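Epidermin biosynthesis protein EpiD (Staphylococcus aureus, PDB 3QJG) probably catalyses the FMN-dependent oxidative decarboxylation of the C-terminal cysteine of an epidermin-type precursor peptide during lantibiotic biosynthesis. Local coordinates at the interface of chains A and B and the interface of chains A and C. Residues are numbered along the deposited sequence; one frame, centred on the assembly and turned at random. Chains: chain A/B/C, Epidermin biosynthesis protein EpiD.

Contact 1: the interface of chains A and B. Residues chain A 95-96, 107; chain B 87-88, 91, 123, 129.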
ATOM      1  N   ASN A  95      22.525 -32.143  -3.595  1.00 16.79           N
ATOM      2  CA  ASN A  95      21.642 -32.831  -2.584  1.00 17.60           C
ATOM      3  C   ASN A  95      20.190 -32.952  -2.987  1.00 16.60           C
ATOM      4  O   ASN A  95      19.357 -33.384  -2.227  1.00 19.32           O
ATOM      5  CB  ASN A  95      21.715 -32.084  -1.269  1.00 16.92           C
ATOM      6  CG  ASN A  95      23.010 -32.300  -0.554  1.00 16.65           C
ATOM      7  OD1 ASN A  95      23.210 -33.367   0.049  1.00 18.04           O
ATOM      8  ND2 ASN A  95      23.877 -31.269  -0.539  1.00 13.18           N
ATOM      9  N   GLY A  96      19.877 -32.550  -4.180  1.00 15.66           N
ATOM     10  CA  GLY A  96      18.543 -32.691  -4.727  1.00 13.64           C
ATOM     11  C   GLY A  96      17.565 -31.700  -4.192  1.00 13.72           C
ATOM     12  O   GLY A  96      16.352 -31.865  -4.391  1.00 18.41           O
ATOM     13  N   HIS A 107      17.646 -30.189 -11.338  1.00 19.57           N
ATOM     14  CA  HIS A 107      17.313 -31.500 -10.794  1.00 18.38           C
ATOM     15  C   HIS A 107      16.720 -32.466 -11.838  1.00 19.51           C
ATOM     16  O   HIS A 107      16.970 -33.648 -11.810  1.00 20.02           O
ATOM     17  CB  HIS A 107      16.318 -31.314  -9.661  1.00 17.29           C
ATOM     18  CG  HIS A 107      16.052 -32.540  -8.887  1.00 13.95           C
ATOM     19  ND1 HIS A 107      17.012 -33.126  -8.093  1.00 15.57           N
ATOM     20  CD2 HIS A 107      14.950 -33.321  -8.792  1.00 14.94           C
ATOM     21  CE1 HIS A 107      16.500 -34.194  -7.511  1.00 14.99           C
ATOM     22  NE2 HIS A 107      15.245 -34.328  -7.910  1.00 18.55           N
TER
ATOM     23  N   SER B  87       9.907 -34.113  -4.857  1.00 18.84           N
ATOM     24  CA  SER B  87      11.347 -34.431  -4.807  1.00 18.94           C
ATOM     25  C   SER B  87      12.064 -33.490  -3.846  1.00 18.12           C
ATOM     26  O   SER B  87      12.840 -33.906  -2.981  1.00 17.43           O
ATOM     27  CB  SER B  87      11.993 -34.338  -6.200  1.00 18.95           C
ATOM     28  OG  SER B  87      13.153 -35.155  -6.234  1.00 19.36           O
ATOM     29  N   ASN B  88      11.758 -32.210  -3.959  1.00 17.56           N
ATOM     30  CA  ASN B  88      12.367 -31.252  -3.071  1.00 17.45           C
ATOM     31  C   ASN B  88      12.178 -31.569  -1.607  1.00 17.42           C
ATOM     32  O   ASN B  88      13.157 -31.658  -0.860  1.00 18.91           O
ATOM     33  CB  ASN B  88      11.886 -29.836  -3.381  1.00 17.86           C
ATOM     34  CG  ASN B  88      12.403 -28.826  -2.380  1.00 18.92           C
ATOM     35  OD1 ASN B  88      13.596 -28.518  -2.364  1.00 19.42           O
ATOM     36  ND2 ASN B  88      11.513 -28.335  -1.512  1.00 17.26           N
ATOM     37  N   ASN B  91      14.044 -34.727  -0.521  1.00 18.07           N
ATOM     38  CA  ASN B  91      15.478 -34.484  -0.500  1.00 18.75           C
ATOM     39  C   ASN B  91      15.871 -33.561   0.604  1.00 17.72           C
ATOM     40  O   ASN B  91      16.891 -33.784   1.235  1.00 21.20           O
ATOM     41  CB  ASN B  91      15.963 -33.983  -1.884  1.00 18.36           C
ATOM     42  CG  ASN B  91      15.870 -35.039  -2.935  1.00 19.36           C
ATOM     43  OD1 ASN B  91      16.029 -36.207  -2.638  1.00 18.22           O
ATOM     44  ND2 ASN B  91      15.520 -34.637  -4.192  1.00 19.49           N
ATOM     45  N   MET B 123      12.947 -36.899 -12.031  1.00 22.57           N
ATOM     46  CA  MET B 123      13.270 -36.519 -10.680  1.00 20.92           C
ATOM     47  C   MET B 123      13.336 -37.721  -9.811  1.00 20.75           C
ATOM     48  O   MET B 123      14.208 -37.842  -8.971  1.00 21.66           O
ATOM     49  CB  MET B 123      12.255 -35.517 -10.147  1.00 21.57           C
ATOM     50  CG  MET B 123      12.017 -34.349 -11.136  1.00 21.57           C
ATOM     51  SD  MET B 123      10.551 -33.371 -10.872  1.00 24.84           S
ATOM     52  CE  MET B 123      11.005 -32.415  -9.437  1.00 20.63           C
ATOM     53  N   THR B 129      17.874 -38.367  -5.478  1.00 16.56           N
ATOM     54  CA  THR B 129      16.589 -38.669  -5.014  1.00 18.71           C
ATOM     55  C   THR B 129      16.487 -40.149  -4.585  1.00 20.39           C
ATOM     56  O   THR B 129      15.915 -40.404  -3.522  1.00 19.96           O
ATOM     57  CB  THR B 129      15.506 -38.386  -6.074  1.00 17.75           C
ATOM     58  OG1 THR B 129      15.681 -37.061  -6.624  1.00 17.53           O
ATOM     59  CG2 THR B 129      14.161 -38.561  -5.473  1.00 22.53           C
TER
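A:His107 points its imidazole edge into a polar notch of chain B formed by B:Ser87 and B:Thr129, at an interface that probably belongs to the trimers of this flavoprotein family. B:Ser87 lies in the PATSNT segment, the local form of the family's PASANT motif. The ring sits at the end of helix 101-107, and its CG lies anti to the backbone N (chi1 -171°), which sends NE2 across the boundary. There NE2 is hydrogen-bonded to the B:Ser87 hydroxyl OG at 2.8 Å. Histidine and serine suit this place because each can donate or accept a hydrogen bond, and the coordinates do not fix the direction.

B:Thr129 crosses the histidine at about a right angle and sets its hydroxyl OG1 in the ring plane but off the NE2 axis, 3.1 Å from both NE2 and CE1 of A:His107; any bond from NE2 would be a bent one in which OG1 accepts. The same OG1 is 2.9 Å from the carbonyl O of B:Met123, to which it donates, and this second-shell bond helps to hold the threonine hydroxyl beside the ring. B:Met123, from the PNMNLRMW motif, brings an apolar flank: its CB packs 3.7 Å from A:His107 CD2.

B:Asn91 approaches the imidazole from the opposite direction, its amide turned 66° from the ring plane. Chi1 of -68° places CG beside the asparagine's own backbone N and swings the amide towards the turn at A:Gly96. Glycine suits this turn, with a positive phi and no side chain to obstruct the incoming amide. B:Asn91 ND2 donates to A:Gly96 O at 2.9 Å, from above the carbonyl plane.

Contact 2: the interface of chains A and C. Residues chain A 16, 19, 45-47; chain C 48, 51.
Two isoleucines meet tip to tip where A:Ile19 faces C:Ile51 across a two-fold interface of this HFCD-type flavoprotein, a member of the homo-oligomeric flavin-containing cysteine decarboxylases. The packed part is made of branched aliphatic carbon. CG1 of A:Ile19 lies 3.4 Å from CG2 of C:Ile51, and the two CD1 methyls of A:Ile19 and C:Ile51 are 3.5 Å apart, both tighter than usual van der Waals contact. C:Ile51 can use both branches because its CG1 lies beside the backbone N (chi1 -73°), which leaves CG2 anti to that N: the short branch meets CG1 of A:Ile19, while the long one presses its CD1 against both A:Ile19 CD1 and the A:Phe46 ring. Isoleucine suits the position, since branching at CB lets one residue fill two directions at once.

A:Phe46 crosses C:Ile51 at about a right angle and offers the ortho carbon of its ring, CD1 standing 3.8 Å from CD1 of the isoleucine. A phenylalanine here offers an apolar ring carbon that needs no polar partner. A:Val16, one turn before A:Ile19, only borders the cluster, with its CG2 methyl 4.3 Å from C:Ile51 CD1.

The other side is polar and more sparsely packed. Here C:Asn48, the N-cap of helix 49-52, joins the start of that helix to chain A. Its ND2 donates to the backbone O of A:Lys45 at 2.7 Å, and the acceptor lies nearly in the asparagine's amide plane, although the donor is tilted 32° from the carbonyl plane. The aliphatic chain of A:Lys45 takes little part, its carbonyl making the nearest contact, and the backbone N of A:Ile47 is 4.1 Å from C:Asn48 ND2. The opposite end of the same amide looks back into chain C: C:Asn48 OD1 accepts a hydrogen bond from the backbone N of C:Ile51 at 3.2 Å, the donor lying 48° above the carbonyl plane.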
ATOM      1  N   VAL A  16      28.213 -11.197  -8.388  1.00 23.21           N
ATOM      2  CA  VAL A  16      28.354 -10.006  -9.187  1.00 24.17           C
ATOM      3  C   VAL A  16      28.701 -10.343 -10.652  1.00 24.32           C
ATOM      4  O   VAL A  16      28.383  -9.580 -11.531  1.00 23.44           O
ATOM      5  CB  VAL A  16      29.366  -8.977  -8.602  1.00 24.09           C
ATOM      6  CG1 VAL A  16      29.590  -7.828  -9.620  1.00 26.04           C
ATOM      7  CG2 VAL A  16      28.828  -8.406  -7.316  1.00 24.00           C
ATOM      8  N   ILE A  19      26.400  -9.980 -13.726  1.00 27.51           N
ATOM      9  CA  ILE A  19      26.376  -8.690 -14.400  1.00 29.09           C
ATOM     10  C   ILE A  19      26.957  -8.706 -15.805  1.00 29.62           C
ATOM     11  O   ILE A  19      26.650  -7.843 -16.617  1.00 29.82           O
ATOM     12  CB  ILE A  19      27.114  -7.668 -13.465  1.00 30.65           C
ATOM     13  CG1 ILE A  19      26.060  -6.882 -12.724  1.00 31.71           C
ATOM     14  CG2 ILE A  19      28.104  -6.825 -14.123  1.00 29.44           C
ATOM     15  CD1 ILE A  19      25.276  -7.828 -11.848  1.00 31.98           C
ATOM     16  N   LYS A  45      18.333 -10.008  -7.690  1.00 22.06           N
ATOM     17  CA  LYS A  45      18.755  -8.654  -7.284  1.00 22.73           C
ATOM     18  C   LYS A  45      20.007  -8.181  -8.000  1.00 21.99           C
ATOM     19  O   LYS A  45      20.271  -6.985  -7.976  1.00 24.06           O
ATOM     20  CB  LYS A  45      18.988  -8.565  -5.748  1.00 21.71           C
ATOM     21  CG  LYS A  45      20.163  -9.385  -5.279  1.00 23.15           C
ATOM     22  CD  LYS A  45      20.361  -9.401  -3.715  1.00 21.63           C
ATOM     23  CE  LYS A  45      20.819 -10.809  -3.334  1.00 26.74           C
ATOM     24  NZ  LYS A  45      21.537 -10.765  -2.086  1.00 31.18           N
ATOM     25  N   PHE A  46      20.775  -9.094  -8.594  1.00 21.20           N
ATOM     26  CA  PHE A  46      21.978  -8.749  -9.328  1.00 21.53           C
ATOM     27  C   PHE A  46      21.725  -8.340 -10.790  1.00 23.46           C
ATOM     28  O   PHE A  46      22.631  -7.746 -11.417  1.00 25.00           O
ATOM     29  CB  PHE A  46      23.014  -9.864  -9.317  1.00 21.13           C
ATOM     30  CG  PHE A  46      23.565 -10.212  -7.938  1.00 20.59           C
ATOM     31  CD1 PHE A  46      24.813  -9.810  -7.563  1.00 20.02           C
ATOM     32  CD2 PHE A  46      22.862 -11.020  -7.073  1.00 22.21           C
ATOM     33  CE1 PHE A  46      25.327 -10.149  -6.312  1.00 21.16           C
ATOM     34  CE2 PHE A  46      23.366 -11.347  -5.838  1.00 22.47           C
ATOM     35  CZ  PHE A  46      24.604 -10.909  -5.466  1.00 22.63           C
ATOM     36  N   ILE A  47      20.530  -8.585 -11.330  1.00 23.20           N
ATOM     37  CA  ILE A  47      20.294  -8.428 -12.763  0.60 23.83           C
ATOM     38  C   ILE A  47      19.060  -7.571 -13.046  1.00 25.33           C
ATOM     39  O   ILE A  47      18.349  -7.155 -12.137  1.00 26.29           O
ATOM     40  CB  ILE A  47      20.208  -9.805 -13.527  0.60 23.15           C
ATOM     41  CG1 ILE A  47      19.155 -10.753 -12.941  0.60 20.90           C
ATOM     42  CG2 ILE A  47      21.577 -10.519 -13.522  0.60 23.65           C
ATOM     43  CD1 ILE A  47      17.707 -10.409 -13.226  0.60 16.72           C
TER
ATOM     44  N   ASN C  48      21.550  -0.782 -12.033  1.00 20.99           N
ATOM     45  CA  ASN C  48      21.275  -1.349 -10.699  1.00 22.23           C
ATOM     46  C   ASN C  48      22.240  -0.654  -9.758  1.00 22.45           C
ATOM     47  O   ASN C  48      23.441  -0.798  -9.889  1.00 22.93           O
ATOM     48  CB  ASN C  48      21.489  -2.853 -10.809  1.00 22.74           C
ATOM     49  CG  ASN C  48      21.293  -3.598  -9.520  1.00 27.37           C
ATOM     50  OD1 ASN C  48      21.679  -3.127  -8.467  1.00 33.58           O
ATOM     51  ND2 ASN C  48      20.683  -4.814  -9.605  1.00 34.44           N
ATOM     52  N   ILE C  51      24.738  -2.529  -7.797  1.00 25.01           N
ATOM     53  CA  ILE C  51      25.780  -3.114  -8.626  1.00 25.37           C
ATOM     54  C   ILE C  51      26.740  -1.971  -9.010  1.00 24.96           C
ATOM     55  O   ILE C  51      27.924  -2.173  -8.967  1.00 26.01           O
ATOM     56  CB  ILE C  51      25.247  -3.850  -9.879  1.00 24.48           C
ATOM     57  CG1 ILE C  51      24.573  -5.188  -9.526  1.00 25.89           C
ATOM     58  CG2 ILE C  51      26.338  -4.025 -10.982  1.00 25.40           C
ATOM     59  CD1 ILE C  51      25.383  -6.200  -8.763  1.00 26.47           C
TER

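About 29 Å separates the C-alpha centres of contact 1 and contact 2, and the parts of chain A that they use do not overlap: the loop at 95-96 and helix 101-107 serve one, the 3-10 helices 16-20 and 42-46 the other. Chain A can therefore hold B and C simultaneously. Contact 1 belongs to an interface without exact two-fold symmetry, as expected within a trimer, whereas contact 2 has a twin with the chains exchanged. Combining such three-fold and two-fold joints would probably build the twelve-subunit assembly, four trimers being linked through paired contacts.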